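Local coordinates for putative NADH Oxidase (Clostridium acetobutylicum, PDB 3E10), which probably works as an FMN-dependent oxidoreductase of the nitroreductase family, binding flavin mononucleotide in a two-chain assembly, at the interface of chains A and B. Sequence-based numbering; all coordinates share one arbitrary frame. Chains: chain A/B, Putative NADH Oxidase.

The interface of chains A and B. Residues chain A 161-164, 168; chain B 44-45, 77.
A:His164 and B:Glu44 meet where the C-terminal tail of one nitroreductase-family chain reaches over and joins the sheet of the other. Strand 163-165 of chain A runs parallel to strand 43-48 of chain B. B:Phe45 N donates to A:Arg162 O at 2.9 Å. B:Phe45 O takes the backbone N of A:His164 at 2.8 Å, so the pair of bonds lies on either side of A:Ile163. Swapping of such C-terminal strands is typical of dimers in this family, and the two-fold symmetry gives the arrangement a twin with the chains exchanged.

The imidazole works from both its nitrogens. NE2 donates to the carboxylate oxygen OE1 of B:Glu44 at 2.7 Å. The bond is nearly straight at the hydrogen (165°). The oxygen lies in the ring plane, yet the ring nitrogen stands well above the carboxylate plane, the two planes being 72° apart. At the other side of the ring, ND1 donates to the terminal carboxylate O of A:Tyr168 at 2.8 Å, on a lone pair of that oxygen. With both nitrogens bonded, ring rotation is fixed, and the two carboxylates may favour a positively charged imidazole.

The A:Tyr168 ring lies over one face of this histidine, nearly parallel but displaced, with CE1 above the rim. The tyrosine's CG lies opposite its own backbone N (chi1 -160°), and the ring reaches chain B, where CE1 meets the methyl CD1 of B:Leu77 at 3.5 Å as the two side chains slide past each other in opposite directions. Its hydroxyl OH sits 3.5 Å from CG of B:Glu44.

B:Glu44 is folded at chi2, which turns its carboxylate toward the tail. OE2 reaches A:Lys161 O through a water. A:Arg162 crosses B:Glu44 at about a right angle, its CD 3.5 Å from OE2. The guanidinium makes no salt bridge there, although NE is near enough, at 4.2 Å from OE2, perhaps to help stabilise the negative charge.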
loop_
_atom_site.group_PDB
_atom_site.type_symbol
_atom_site.label_atom_id
_atom_site.label_comp_id
_atom_site.label_asym_id
_atom_site.label_seq_id
_atom_site.Cartn_x
_atom_site.Cartn_y
_atom_site.Cartn_z
ATOM N N LYS A 161 -1.669 6.062 21.010
ATOM C CA LYS A 161 -2.588 7.220 20.922
ATOM C C LYS A 161 -3.369 7.233 19.611
ATOM O O LYS A 161 -4.371 7.942 19.487
ATOM C CB LYS A 161 -1.845 8.554 21.073
ATOM C CG LYS A 161 -1.180 8.763 22.417
ATOM C CD LYS A 161 -0.584 10.171 22.521
ATOM C CE LYS A 161 0.059 10.399 23.889
ATOM N NZ LYS A 161 -0.894 10.175 25.035
ATOM N N ARG A 162 -2.900 6.480 18.616
ATOM C CA ARG A 162 -3.581 6.399 17.334
ATOM C C ARG A 162 -4.724 5.398 17.349
ATOM O O ARG A 162 -5.407 5.227 16.336
ATOM C CB ARG A 162 -2.618 6.040 16.203
ATOM C CG ARG A 162 -1.418 6.967 16.091
ATOM C CD ARG A 162 -1.759 8.425 16.021
ATOM N NE ARG A 162 -0.549 9.237 15.853
ATOM C CZ ARG A 162 0.043 9.495 14.683
ATOM N NH1 ARG A 162 -0.465 9.082 13.531
ATOM N NH2 ARG A 162 1.152 10.204 14.659
ATOM N N ILE A 163 -4.922 4.703 18.472
ATOM C CA ILE A 163 -5.953 3.644 18.570
ATOM C C ILE A 163 -7.164 4.161 19.342
ATOM O O ILE A 163 -7.030 4.588 20.470
ATOM C CB ILE A 163 -5.394 2.378 19.247
ATOM C CG1 ILE A 163 -4.170 1.862 18.493
ATOM C CG2 ILE A 163 -6.465 1.264 19.328
ATOM C CD1 ILE A 163 -3.450 0.741 19.213
ATOM N N HIS A 164 -8.330 4.104 18.698
ATOM C CA HIS A 164 -9.579 4.567 19.252
ATOM C C HIS A 164 -10.495 3.353 19.362
ATOM O O HIS A 164 -10.730 2.643 18.369
ATOM C CB HIS A 164 -10.183 5.601 18.319
ATOM C CG HIS A 164 -9.283 6.762 18.035
ATOM N ND1 HIS A 164 -9.455 8.007 18.609
ATOM C CD2 HIS A 164 -8.177 6.854 17.268
ATOM C CE1 HIS A 164 -8.499 8.814 18.184
ATOM N NE2 HIS A 164 -7.703 8.132 17.376
ATOM N N TYR A 168 -14.397 7.262 18.043
ATOM C CA TYR A 168 -13.235 8.123 17.984
ATOM C C TYR A 168 -12.944 8.763 19.354
ATOM O O TYR A 168 -11.791 8.944 19.753
ATOM C CB TYR A 168 -13.428 9.238 16.947
ATOM C CG TYR A 168 -12.095 9.823 16.538
ATOM C CD1 TYR A 168 -11.309 9.174 15.592
ATOM C CD2 TYR A 168 -11.597 10.965 17.141
ATOM C CE1 TYR A 168 -10.078 9.673 15.229
ATOM C CE2 TYR A 168 -10.361 11.463 16.796
ATOM C CZ TYR A 168 -9.601 10.803 15.826
ATOM O OH TYR A 168 -8.346 11.279 15.498
ATOM O OXT TYR A 168 -13.853 9.187 20.087
ATOM N N GLU B 44 -4.893 7.380 11.931
ATOM C CA GLU B 44 -5.676 7.118 13.154
ATOM C C GLU B 44 -6.559 5.926 12.846
ATOM O O GLU B 44 -6.942 5.751 11.711
ATOM C CB GLU B 44 -6.581 8.336 13.457
ATOM C CG GLU B 44 -5.828 9.628 13.796
ATOM C CD GLU B 44 -5.217 9.653 15.179
ATOM O OE1 GLU B 44 -5.453 8.701 15.989
ATOM O OE2 GLU B 44 -4.468 10.637 15.479
ATOM N N PHE B 45 -6.874 5.126 13.854
ATOM C CA PHE B 45 -7.601 3.879 13.680
ATOM C C PHE B 45 -8.743 3.797 14.688
ATOM O O PHE B 45 -8.515 3.974 15.889
ATOM C CB PHE B 45 -6.669 2.663 13.891
ATOM C CG PHE B 45 -5.406 2.720 13.084
ATOM C CD1 PHE B 45 -4.280 3.323 13.583
ATOM C CD2 PHE B 45 -5.361 2.229 11.792
ATOM C CE1 PHE B 45 -3.102 3.412 12.843
ATOM C CE2 PHE B 45 -4.201 2.317 11.049
ATOM C CZ PHE B 45 -3.076 2.905 11.578
ATOM N N LEU B 77 -8.267 6.175 9.148
ATOM C CA LEU B 77 -8.520 7.584 9.010
ATOM C C LEU B 77 -7.197 8.317 8.911
ATOM O O LEU B 77 -6.201 7.815 9.403
ATOM C CB LEU B 77 -9.270 8.096 10.253
ATOM C CG LEU B 77 -10.460 7.301 10.843
ATOM C CD1 LEU B 77 -10.687 7.764 12.311
ATOM C CD2 LEU B 77 -11.658 7.622 10.076
HETATM O O HOH W 1 -4.284 10.506 18.170
#